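Local coordinates for kinetochore protein Mis16 (PDB 4XYH), which recognises histone H4 and, independently, the CENP-A-specific chaperone Scm3, and probably takes part in CENP-A deposition at centromeres, at residues Asp85-Gln90 with Glu131-Lys136; Leu40-Ile45 with Ser411-Ile416; Tyr231-Ala236 with Gln261-Arg266; Lys278-Pro283 with Thr299-His304. All coordinates share one frame; numbering follows the deposited sequence.

Overall arrangement
Mis16 illustrates how a seven-bladed propeller is held together by loops and strand ends. Contact 4 is the most buried of the four and contacts 1, 2 and 3 are partly buried. Contacts 3 and 4 belong to adjacent blades, their centres about 18 Å apart, and each fixes an inter-blade loop to a strand of the blade that follows; histidines do this work in both. Contact 1 instead folds such a loop back onto the preceding blade, with waters in place of direct polar bonds. Contact 2, about 40 Å from contact 3 between centres, joins the two ends of the chain by backbone bonds and encloses the other three in sequence.

Contact 1 (Asp85-Gln90 with Glu131-Lys136); sequences DQNYLQ and EGDVNK
With CG anti to its carbonyl carbon (chi1 -79°), Asn87 swings its amide across the peptide that joins Gly132 to Asp133. Val134 has CG1 anti to the backbone N (chi1 -176°), a setting that turns its other methyl, CG2, to the carbonyl of Tyr88, 3.6 Å from Tyr88 O. The Asn87 amide lies against the Gly132 carbonyl, with Asn87 CG 3.2 Å from Gly132 O. ND2 is also near that oxygen, but the angle is too poor for a bond. Water supplies the polar link instead. One molecule accepts from Asn87 N, from ND2 and, weakly, from Gly132 N; a second accepts from Asn87 ND2 at 2.9 Å and donates to Asp133 OD1 at 2.6 Å. In this beta propeller, strand 87-97 sits inside one blade, and residues 131-136 leave the neighbouring strand 123-130 for the first strand of the next blade, so the contact lies where the chain passes between blades. The oxygens nearest each other, Asn87 OD1 and Asp133 OD1, have further partners in the loop after strand 70-77: Thr79 OG1 and Thr81 N for the first, Ser82 N for the second. The amide and carboxylate planes stand 83° apart. The apolar part is loose, Val134 CG1 meeting Leu89 CD1 at 4.4 Å, and Leu89 also touches Ile147 and Thr149 of strand 146-150, in the next blade.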
# COMPACT_ATOMS: atom_id res chain seq x y z
N ASP A 85 -22.23 6.93 -6.67
CA ASP A 85 -21.84 7.78 -7.79
C ASP A 85 -20.78 7.15 -8.67
O ASP A 85 -20.20 6.11 -8.32
CB ASP A 85 -21.33 9.13 -7.28
CG ASP A 85 -22.06 10.29 -7.92
OD1 ASP A 85 -22.11 10.36 -9.17
OD2 ASP A 85 -22.59 11.13 -7.15
N GLN A 86 -20.56 7.77 -9.82
CA GLN A 86 -19.47 7.41 -10.70
C GLN A 86 -18.14 7.41 -9.94
O GLN A 86 -17.80 8.40 -9.30
CB GLN A 86 -19.39 8.39 -11.87
CG GLN A 86 -18.33 8.02 -12.87
CD GLN A 86 -18.61 6.68 -13.52
OE1 GLN A 86 -19.64 6.52 -14.18
NE2 GLN A 86 -17.72 5.71 -13.31
N ASN A 87 -17.42 6.30 -9.98
CA ASN A 87 -16.10 6.24 -9.38
C ASN A 87 -15.03 6.68 -10.37
O ASN A 87 -15.17 6.48 -11.59
CB ASN A 87 -15.79 4.82 -8.87
CG ASN A 87 -16.45 4.52 -7.54
OD1 ASN A 87 -16.00 4.99 -6.48
ND2 ASN A 87 -17.52 3.74 -7.57
N TYR A 88 -13.94 7.26 -9.87
CA TYR A 88 -12.84 7.57 -10.78
C TYR A 88 -11.50 7.07 -10.30
O TYR A 88 -11.18 7.12 -9.10
CB TYR A 88 -12.71 9.08 -11.00
CG TYR A 88 -13.95 9.79 -11.49
CD1 TYR A 88 -14.23 9.89 -12.85
CD2 TYR A 88 -14.80 10.41 -10.59
CE1 TYR A 88 -15.35 10.58 -13.29
CE2 TYR A 88 -15.92 11.09 -11.02
CZ TYR A 88 -16.19 11.18 -12.37
OH TYR A 88 -17.31 11.86 -12.80
N LEU A 89 -10.71 6.59 -11.25
CA LEU A 89 -9.27 6.49 -11.08
C LEU A 89 -8.73 7.91 -11.28
O LEU A 89 -9.15 8.60 -12.21
CB LEU A 89 -8.66 5.50 -12.08
CG LEU A 89 -7.15 5.32 -12.03
CD1 LEU A 89 -6.71 4.70 -10.70
CD2 LEU A 89 -6.68 4.47 -13.23
N GLN A 90 -7.83 8.34 -10.41
CA GLN A 90 -7.42 9.75 -10.40
C GLN A 90 -5.92 9.93 -10.38
O GLN A 90 -5.19 9.17 -9.72
CB GLN A 90 -8.02 10.48 -9.18
CG GLN A 90 -9.54 10.45 -9.11
CD GLN A 90 -10.10 11.24 -7.93
OE1 GLN A 90 -10.91 12.13 -8.11
NE2 GLN A 90 -9.69 10.88 -6.71
N GLU A 131 -15.20 1.32 -12.70
CA GLU A 131 -16.32 0.49 -12.24
C GLU A 131 -16.17 0.03 -10.79
O GLU A 131 -15.31 -0.79 -10.47
CB GLU A 131 -16.50 -0.75 -13.12
CG GLU A 131 -16.76 -0.43 -14.58
CD GLU A 131 -17.31 -1.62 -15.37
OE1 GLU A 131 -17.10 -2.79 -14.97
OE2 GLU A 131 -17.95 -1.37 -16.41
N GLY A 132 -17.01 0.55 -9.91
CA GLY A 132 -16.93 0.21 -8.51
C GLY A 132 -15.84 1.01 -7.84
O GLY A 132 -15.10 1.75 -8.52
N ASP A 133 -15.76 0.88 -6.52
CA ASP A 133 -14.73 1.52 -5.72
C ASP A 133 -13.35 1.15 -6.26
O ASP A 133 -13.12 0.02 -6.68
CB ASP A 133 -14.82 1.10 -4.25
CG ASP A 133 -16.16 1.48 -3.61
OD1 ASP A 133 -16.78 2.47 -4.02
OD2 ASP A 133 -16.58 0.78 -2.65
N VAL A 134 -12.42 2.10 -6.25
CA VAL A 134 -11.06 1.73 -6.59
C VAL A 134 -10.42 1.15 -5.32
O VAL A 134 -9.90 1.88 -4.49
CB VAL A 134 -10.26 2.93 -7.12
CG1 VAL A 134 -8.89 2.47 -7.54
CG2 VAL A 134 -10.98 3.57 -8.30
N ASN A 135 -10.49 -0.18 -5.16
CA ASN A 135 -9.92 -0.81 -3.97
C ASN A 135 -8.40 -0.63 -3.90
O ASN A 135 -7.86 -0.34 -2.85
CB ASN A 135 -10.28 -2.28 -3.92
CG ASN A 135 -11.67 -2.53 -3.34
OD1 ASN A 135 -12.41 -1.59 -3.02
ND2 ASN A 135 -12.01 -3.80 -3.17
N LYS A 136 -7.74 -0.79 -5.04
CA LYS A 136 -6.30 -0.59 -5.11
C LYS A 136 -5.92 -0.22 -6.53
O LYS A 136 -6.54 -0.68 -7.48
CB LYS A 136 -5.52 -1.85 -4.66
CG LYS A 136 -4.00 -1.60 -4.55
CD LYS A 136 -3.27 -2.65 -3.72
CE LYS A 136 -3.49 -2.43 -2.22
NZ LYS A 136 -2.95 -3.57 -1.44
O HOH W 1 -18.32 3.52 -10.52
O HOH W 2 -18.96 2.46 -5.38

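Contact 2 (Leu40-Ile45 with Ser411-Ile416); sequences LYDLVI and SPSKVI
Backbone bonds tie Leu40, Asp42 and Leu43 to residues 411-413. Ser411 N donates to Leu43 O at 2.9 Å, and Asp42 N donates to Ser411 O, also at 2.9 Å. Asp42 and Leu43 thus both face Ser411, a classic beta bulge, and beyond it Ser413 N reaches Leu40 O at 2.7 Å. A CA-H...O contact from Tyr41 CA to Ser411 O reinforces the pairing. Here strand 41-48, from the beginning of the chain, becomes the outermost strand of the blade built from the last strands, 385-412: the closure by which WD-repeat propellers seal their ring. Side-chain polar contacts gather at the start of helix 414-417. Asp42 CG is anti to its carbonyl carbon (chi1 -77°), which carries the carboxylate over to the helix, where OD2 accepts from Lys414 N at 3.0 Å. That N-H comes from above the carboxylate plane, 45° out of it. A carboxylate beside these first helical N-H groups is likely to be electrostatically favourable. Ser413 is the N-cap, its OG accepting weakly from Val415 N. A water donates to Asp42 OD2 and to Ser411 OG, and that hydroxyl also bonds to Trp396 O. Apolar contacts flank this network: Leu40 CD2 meets Ile416 CD1 tip to tip at 4.2 Å, and both side chains also rest on Phe376. On another side, Leu43 CB lies 3.9 Å from Ser411 CB. Tyr41 keeps contact through its ring edge, Tyr41 CD2 lying 3.7 Å from Ser411 O, while its hydroxyl bonds to His378 and Trp33.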
# COMPACT_ATOMS: atom_id res chain seq x y z
N LEU A 40 8.18 18.67 14.69
CA LEU A 40 8.21 17.27 14.27
C LEU A 40 8.41 17.09 12.76
O LEU A 40 8.93 16.06 12.33
CB LEU A 40 6.93 16.56 14.70
CG LEU A 40 6.71 16.40 16.21
CD1 LEU A 40 5.36 15.76 16.45
CD2 LEU A 40 7.78 15.56 16.83
N TYR A 41 8.04 18.11 11.98
CA TYR A 41 7.98 17.97 10.53
C TYR A 41 8.76 19.04 9.80
O TYR A 41 8.84 20.17 10.25
CB TYR A 41 6.51 18.01 10.05
CG TYR A 41 5.64 16.91 10.62
CD1 TYR A 41 5.00 17.07 11.85
CD2 TYR A 41 5.44 15.72 9.94
CE1 TYR A 41 4.21 16.08 12.38
CE2 TYR A 41 4.63 14.71 10.46
CZ TYR A 41 4.02 14.90 11.69
OH TYR A 41 3.22 13.92 12.23
N ASP A 42 9.32 18.67 8.65
CA ASP A 42 9.82 19.65 7.69
C ASP A 42 8.75 20.04 6.67
O ASP A 42 8.86 21.08 6.03
CB ASP A 42 11.05 19.11 6.96
CG ASP A 42 12.29 19.17 7.81
OD1 ASP A 42 12.32 20.01 8.75
OD2 ASP A 42 13.23 18.38 7.56
N LEU A 43 7.73 19.20 6.53
CA LEU A 43 6.68 19.41 5.54
C LEU A 43 5.38 18.72 5.94
O LEU A 43 5.37 17.53 6.24
CB LEU A 43 7.13 18.89 4.16
CG LEU A 43 6.03 18.86 3.09
CD1 LEU A 43 5.69 20.27 2.62
CD2 LEU A 43 6.42 17.98 1.93
N VAL A 44 4.28 19.48 5.98
CA VAL A 44 2.96 18.87 6.11
C VAL A 44 1.97 19.52 5.16
O VAL A 44 1.73 20.71 5.22
CB VAL A 44 2.37 18.99 7.51
CG1 VAL A 44 0.97 18.40 7.51
CG2 VAL A 44 3.22 18.27 8.52
N ILE A 45 1.41 18.71 4.27
CA ILE A 45 0.35 19.12 3.36
C ILE A 45 -0.90 18.30 3.66
O ILE A 45 -0.82 17.07 3.75
CB ILE A 45 0.74 18.91 1.91
CG1 ILE A 45 1.97 19.76 1.58
CG2 ILE A 45 -0.43 19.24 1.01
CD1 ILE A 45 2.58 19.43 0.24
N SER A 411 6.73 15.05 5.84
CA SER A 411 8.13 14.70 5.96
C SER A 411 8.58 14.92 7.39
O SER A 411 8.50 16.04 7.89
CB SER A 411 8.97 15.54 5.02
OG SER A 411 10.33 15.19 5.17
N PRO A 412 9.01 13.85 8.08
CA PRO A 412 9.48 14.10 9.45
C PRO A 412 10.73 14.96 9.46
O PRO A 412 11.50 14.96 8.49
CB PRO A 412 9.75 12.70 10.00
CG PRO A 412 9.83 11.82 8.79
CD PRO A 412 9.00 12.42 7.73
N SER A 413 10.92 15.71 10.53
CA SER A 413 12.05 16.64 10.61
C SER A 413 13.41 15.95 10.45
O SER A 413 13.67 14.91 11.06
CB SER A 413 11.99 17.39 11.94
OG SER A 413 13.20 18.07 12.17
N LYS A 414 14.27 16.55 9.63
CA LYS A 414 15.65 16.06 9.48
C LYS A 414 16.37 16.04 10.83
O LYS A 414 17.28 15.23 11.05
CB LYS A 414 16.41 16.92 8.49
CG LYS A 414 17.84 16.46 8.21
CD LYS A 414 18.54 17.48 7.33
CE LYS A 414 19.40 16.84 6.26
NZ LYS A 414 20.72 16.40 6.77
N VAL A 415 15.96 16.93 11.73
CA VAL A 415 16.47 16.94 13.09
C VAL A 415 16.26 15.57 13.72
O VAL A 415 17.04 15.13 14.56
CB VAL A 415 15.80 18.06 13.95
CG1 VAL A 415 16.07 17.92 15.45
CG2 VAL A 415 16.25 19.43 13.46
N ILE A 416 15.21 14.87 13.29
CA ILE A 416 14.94 13.54 13.83
C ILE A 416 15.57 12.39 13.03
O ILE A 416 16.15 11.49 13.62
CB ILE A 416 13.43 13.32 13.96
CG1 ILE A 416 12.90 14.17 15.12
CG2 ILE A 416 13.12 11.85 14.20
CD1 ILE A 416 11.42 14.40 15.07
O HOH W 3 12.90 15.94 6.04

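Contact 3 (Tyr231-Ala236 with Gln261-Arg266); sequences YHRHTA and QIHDTR
Gln261 and His234 meet tip to tip in the tight half of this contact. Gln261 NE2 sits over one face of the imidazole, 3.2 Å from His234 CE1, and donates to Arg233 O at 2.8 Å from above the carbonyl plane; Thr259 OG1 bonds to the same nitrogen. Beside it, Arg233 runs extended past His263, its guanidinium nearly coplanar with the ring (17°), and NH1 donates to His263 ND1 at 3.0 Å. An alanine in place of Gln261 would probably leave Arg233 O without its amide donor and open a gap beside the His234 ring. Tyr231 makes a direct contact too, its OH lying 3.3 Å from Thr265 CA and bonding to Leu267 O. Toward Asp264 the link is looser: a water accepts from Arg233 NH2 and donates to Asp264 O. Farther out, the exposed Arg266 grips Asp264 side-on in a salt bridge. Ser253 joins NE2 of His234 and NE2 of His263, and Asp257 holds His234 ND1, a variant of the WD-repeat tetrad with histidine in the tryptophan's place. The loop before strand 238-243 is thereby fixed to strands 250-255 and 259-264 of its blade, with Ile207 of the preceding blade touching both histidines.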
# COMPACT_ATOMS: atom_id res chain seq x y z
N TYR A 231 -4.49 -19.85 -8.16
CA TYR A 231 -4.09 -20.68 -7.03
C TYR A 231 -5.13 -20.63 -5.93
O TYR A 231 -5.63 -19.56 -5.57
CB TYR A 231 -2.74 -20.23 -6.48
CG TYR A 231 -1.61 -20.26 -7.49
CD1 TYR A 231 -1.27 -21.42 -8.15
CD2 TYR A 231 -0.87 -19.11 -7.76
CE1 TYR A 231 -0.23 -21.44 -9.07
CE2 TYR A 231 0.15 -19.12 -8.67
CZ TYR A 231 0.48 -20.28 -9.33
OH TYR A 231 1.52 -20.29 -10.24
N HIS A 232 -5.47 -21.80 -5.40
CA HIS A 232 -6.34 -21.89 -4.26
C HIS A 232 -5.59 -22.45 -3.05
O HIS A 232 -5.61 -23.65 -2.80
CB HIS A 232 -7.55 -22.75 -4.59
CG HIS A 232 -8.39 -22.19 -5.69
ND1 HIS A 232 -8.25 -22.58 -7.01
CD2 HIS A 232 -9.36 -21.23 -5.68
CE1 HIS A 232 -9.10 -21.90 -7.76
NE2 HIS A 232 -9.78 -21.08 -6.97
N ARG A 233 -4.92 -21.58 -2.31
CA ARG A 233 -4.02 -22.00 -1.24
C ARG A 233 -4.33 -21.31 0.08
O ARG A 233 -3.63 -21.49 1.07
CB ARG A 233 -2.58 -21.73 -1.66
CG ARG A 233 -2.22 -22.43 -2.97
CD ARG A 233 -0.75 -22.28 -3.33
NE ARG A 233 -0.41 -23.11 -4.48
CZ ARG A 233 0.57 -22.84 -5.34
NH1 ARG A 233 1.32 -21.76 -5.18
NH2 ARG A 233 0.79 -23.65 -6.36
N HIS A 234 -5.39 -20.52 0.10
CA HIS A 234 -5.78 -19.85 1.33
C HIS A 234 -7.19 -20.26 1.71
O HIS A 234 -7.98 -20.67 0.86
CB HIS A 234 -5.67 -18.33 1.18
CG HIS A 234 -4.26 -17.82 1.25
ND1 HIS A 234 -3.55 -17.75 2.43
CD2 HIS A 234 -3.44 -17.34 0.29
CE1 HIS A 234 -2.35 -17.25 2.19
NE2 HIS A 234 -2.25 -16.99 0.90
N THR A 235 -7.52 -20.14 2.99
CA THR A 235 -8.82 -20.59 3.47
C THR A 235 -9.67 -19.40 3.92
O THR A 235 -10.77 -19.57 4.43
CB THR A 235 -8.66 -21.61 4.62
OG1 THR A 235 -7.95 -21.00 5.70
CG2 THR A 235 -7.85 -22.83 4.14
N ALA A 236 -9.16 -18.20 3.68
CA ALA A 236 -9.91 -16.98 3.92
C ALA A 236 -9.34 -15.88 3.02
O ALA A 236 -8.39 -16.14 2.27
CB ALA A 236 -9.85 -16.59 5.39
N GLN A 261 2.67 -17.12 2.79
CA GLN A 261 3.02 -18.16 1.83
C GLN A 261 3.91 -17.63 0.73
O GLN A 261 3.87 -16.44 0.39
CB GLN A 261 1.77 -18.83 1.25
CG GLN A 261 0.77 -19.33 2.31
CD GLN A 261 -0.28 -20.27 1.74
OE1 GLN A 261 -0.05 -20.92 0.73
NE2 GLN A 261 -1.44 -20.33 2.38
N ILE A 262 4.75 -18.51 0.19
CA ILE A 262 5.62 -18.17 -0.93
C ILE A 262 5.21 -19.05 -2.08
O ILE A 262 5.09 -20.26 -1.92
CB ILE A 262 7.11 -18.39 -0.60
CG1 ILE A 262 7.52 -17.57 0.62
CG2 ILE A 262 7.97 -18.05 -1.81
CD1 ILE A 262 7.47 -16.06 0.37
N HIS A 263 4.96 -18.44 -3.22
CA HIS A 263 4.53 -19.20 -4.37
C HIS A 263 5.56 -19.08 -5.47
O HIS A 263 6.15 -18.01 -5.65
CB HIS A 263 3.17 -18.70 -4.88
CG HIS A 263 2.18 -18.46 -3.78
ND1 HIS A 263 1.36 -19.46 -3.29
CD2 HIS A 263 1.90 -17.35 -3.06
CE1 HIS A 263 0.62 -18.97 -2.32
NE2 HIS A 263 0.92 -17.69 -2.16
N ASP A 264 5.76 -20.19 -6.18
CA ASP A 264 6.57 -20.23 -7.40
C ASP A 264 5.64 -20.23 -8.61
O ASP A 264 5.01 -21.25 -8.92
CB ASP A 264 7.46 -21.48 -7.41
CG ASP A 264 8.42 -21.53 -8.60
OD1 ASP A 264 8.21 -20.78 -9.58
OD2 ASP A 264 9.38 -22.33 -8.57
N THR A 265 5.57 -19.10 -9.31
CA THR A 265 4.57 -18.94 -10.37
C THR A 265 4.88 -19.74 -11.64
O THR A 265 4.08 -19.77 -12.58
CB THR A 265 4.37 -17.45 -10.77
OG1 THR A 265 5.61 -16.89 -11.22
CG2 THR A 265 3.86 -16.67 -9.58
N ARG A 266 6.04 -20.41 -11.65
CA ARG A 266 6.38 -21.29 -12.76
C ARG A 266 5.68 -22.65 -12.65
O ARG A 266 5.58 -23.39 -13.62
CB ARG A 266 7.90 -21.48 -12.83
CG ARG A 266 8.64 -20.25 -13.33
CD ARG A 266 10.12 -20.32 -13.00
NE ARG A 266 10.33 -20.79 -11.64
CZ ARG A 266 11.48 -20.73 -10.98
NH1 ARG A 266 12.55 -20.20 -11.56
NH2 ARG A 266 11.56 -21.19 -9.74
O HOH W 4 3.09 -22.33 -7.38

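Contact 4 (Lys278-Pro283 with Thr299-His304); sequences KAHEQP and TASADH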
# COMPACT_ATOMS: atom_id res chain seq x y z
N LYS A 278 2.38 -20.48 9.52
CA LYS A 278 1.53 -19.61 10.30
C LYS A 278 2.41 -18.45 10.77
O LYS A 278 3.41 -18.66 11.45
CB LYS A 278 0.90 -20.36 11.47
CG LYS A 278 0.13 -19.44 12.42
CD LYS A 278 -0.58 -20.21 13.52
CE LYS A 278 0.40 -20.84 14.49
NZ LYS A 278 -0.18 -20.93 15.88
N ALA A 279 2.07 -17.22 10.38
CA ALA A 279 2.90 -16.07 10.68
C ALA A 279 2.46 -15.39 11.97
O ALA A 279 3.30 -14.93 12.74
CB ALA A 279 2.88 -15.05 9.52
N HIS A 280 1.15 -15.31 12.19
CA HIS A 280 0.60 -14.73 13.42
C HIS A 280 -0.54 -15.60 13.94
O HIS A 280 -0.95 -16.53 13.27
CB HIS A 280 0.10 -13.30 13.18
CG HIS A 280 1.17 -12.36 12.71
ND1 HIS A 280 1.72 -11.40 13.53
CD2 HIS A 280 1.79 -12.24 11.52
CE1 HIS A 280 2.64 -10.73 12.86
NE2 HIS A 280 2.70 -11.22 11.64
N GLU A 281 -1.08 -15.27 15.12
CA GLU A 281 -2.23 -16.00 15.65
C GLU A 281 -3.52 -15.37 15.13
O GLU A 281 -4.59 -15.96 15.27
CB GLU A 281 -2.23 -16.01 17.18
CG GLU A 281 -1.08 -16.78 17.81
CD GLU A 281 -0.97 -18.20 17.29
OE1 GLU A 281 -2.02 -18.89 17.20
OE2 GLU A 281 0.17 -18.63 16.95
N GLN A 282 -3.40 -14.19 14.52
CA GLN A 282 -4.55 -13.43 14.04
C GLN A 282 -4.31 -13.05 12.58
O GLN A 282 -3.19 -13.18 12.10
CB GLN A 282 -4.77 -12.20 14.91
CG GLN A 282 -4.95 -12.50 16.40
CD GLN A 282 -5.37 -11.27 17.19
OE1 GLN A 282 -6.15 -10.44 16.71
NE2 GLN A 282 -4.85 -11.14 18.41
N PRO A 283 -5.36 -12.59 11.86
CA PRO A 283 -5.23 -12.19 10.46
C PRO A 283 -3.99 -11.37 10.11
O PRO A 283 -3.58 -10.47 10.85
CB PRO A 283 -6.51 -11.38 10.23
CG PRO A 283 -7.51 -12.15 11.03
CD PRO A 283 -6.78 -12.59 12.28
N THR A 299 5.54 -8.63 7.95
CA THR A 299 4.11 -8.85 7.96
C THR A 299 3.44 -7.94 8.98
O THR A 299 3.96 -7.73 10.08
CB THR A 299 3.73 -10.32 8.27
OG1 THR A 299 4.36 -10.73 9.50
CG2 THR A 299 4.18 -11.24 7.15
N ALA A 300 2.28 -7.40 8.61
CA ALA A 300 1.46 -6.59 9.51
C ALA A 300 0.24 -7.40 9.89
O ALA A 300 -0.45 -7.94 9.03
CB ALA A 300 1.06 -5.28 8.84
N SER A 301 -0.05 -7.48 11.19
CA SER A 301 -1.10 -8.35 11.65
C SER A 301 -2.16 -7.62 12.44
O SER A 301 -1.90 -6.55 13.00
CB SER A 301 -0.53 -9.47 12.53
OG SER A 301 -1.58 -10.27 13.06
N ALA A 302 -3.34 -8.23 12.51
CA ALA A 302 -4.42 -7.77 13.38
C ALA A 302 -4.06 -7.89 14.87
O ALA A 302 -4.77 -7.34 15.72
CB ALA A 302 -5.71 -8.56 13.08
N ASP A 303 -2.98 -8.60 15.19
CA ASP A 303 -2.55 -8.73 16.59
C ASP A 303 -1.77 -7.51 17.07
O ASP A 303 -1.05 -7.60 18.06
CB ASP A 303 -1.72 -10.01 16.78
CG ASP A 303 -0.34 -9.96 16.10
OD1 ASP A 303 0.07 -8.89 15.58
OD2 ASP A 303 0.35 -11.00 16.10
N HIS A 304 -1.87 -6.41 16.34
CA HIS A 304 -1.22 -5.12 16.66
C HIS A 304 0.30 -5.13 16.41
O HIS A 304 0.98 -4.17 16.76
CB HIS A 304 -1.48 -4.69 18.13
CG HIS A 304 -2.92 -4.74 18.55
ND1 HIS A 304 -3.34 -4.30 19.79
CD2 HIS A 304 -4.03 -5.19 17.91
CE1 HIS A 304 -4.65 -4.46 19.89
NE2 HIS A 304 -5.09 -5.00 18.76
O HOH W 5 -0.30 -13.51 16.75
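His280 and Asp303, with Thr299 and Trp309, form the hydrogen-bonded tetrad characteristic of WD repeats, fastening the loop before strand 284-289 to strand 296-301. Starting at CB, the His280 side chain passes 3.5 Å from Ser301 OG. CG anti to the carbonyl carbon (chi1 -60°) places the ring against Ser301, whose CB lies over one face, 3.3 Å from the centroid, in a CH-pi contact. At one edge ND1 donates to Asp303 OD2 at 2.9 Å, the carboxylate being met from above its plane while its other oxygen, OD1, bonds to Thr305 OG1. CE1 lies 3.4 Å from Ser301 CB and CD2 3.6 Å from Thr299 OG1. At the tip, NE2 shares a hydrogen bond of 2.8 Å with Thr299 OG1, which Trp309 NE1 also holds. Bonds at both nitrogens fix the ring's rotation. A phenylalanine in place of His280 would probably leave Asp303 and Thr299 each without its ring partner and break the chain of bonds to Trp309. Outside the ring, Gln282 crosses Asp303 obliquely. Pro283 O accepts twice: Ala302 N comes nearly along the C=O axis at 2.8 Å, and Ser301 OG from above the carbonyl plane at 3.0 Å.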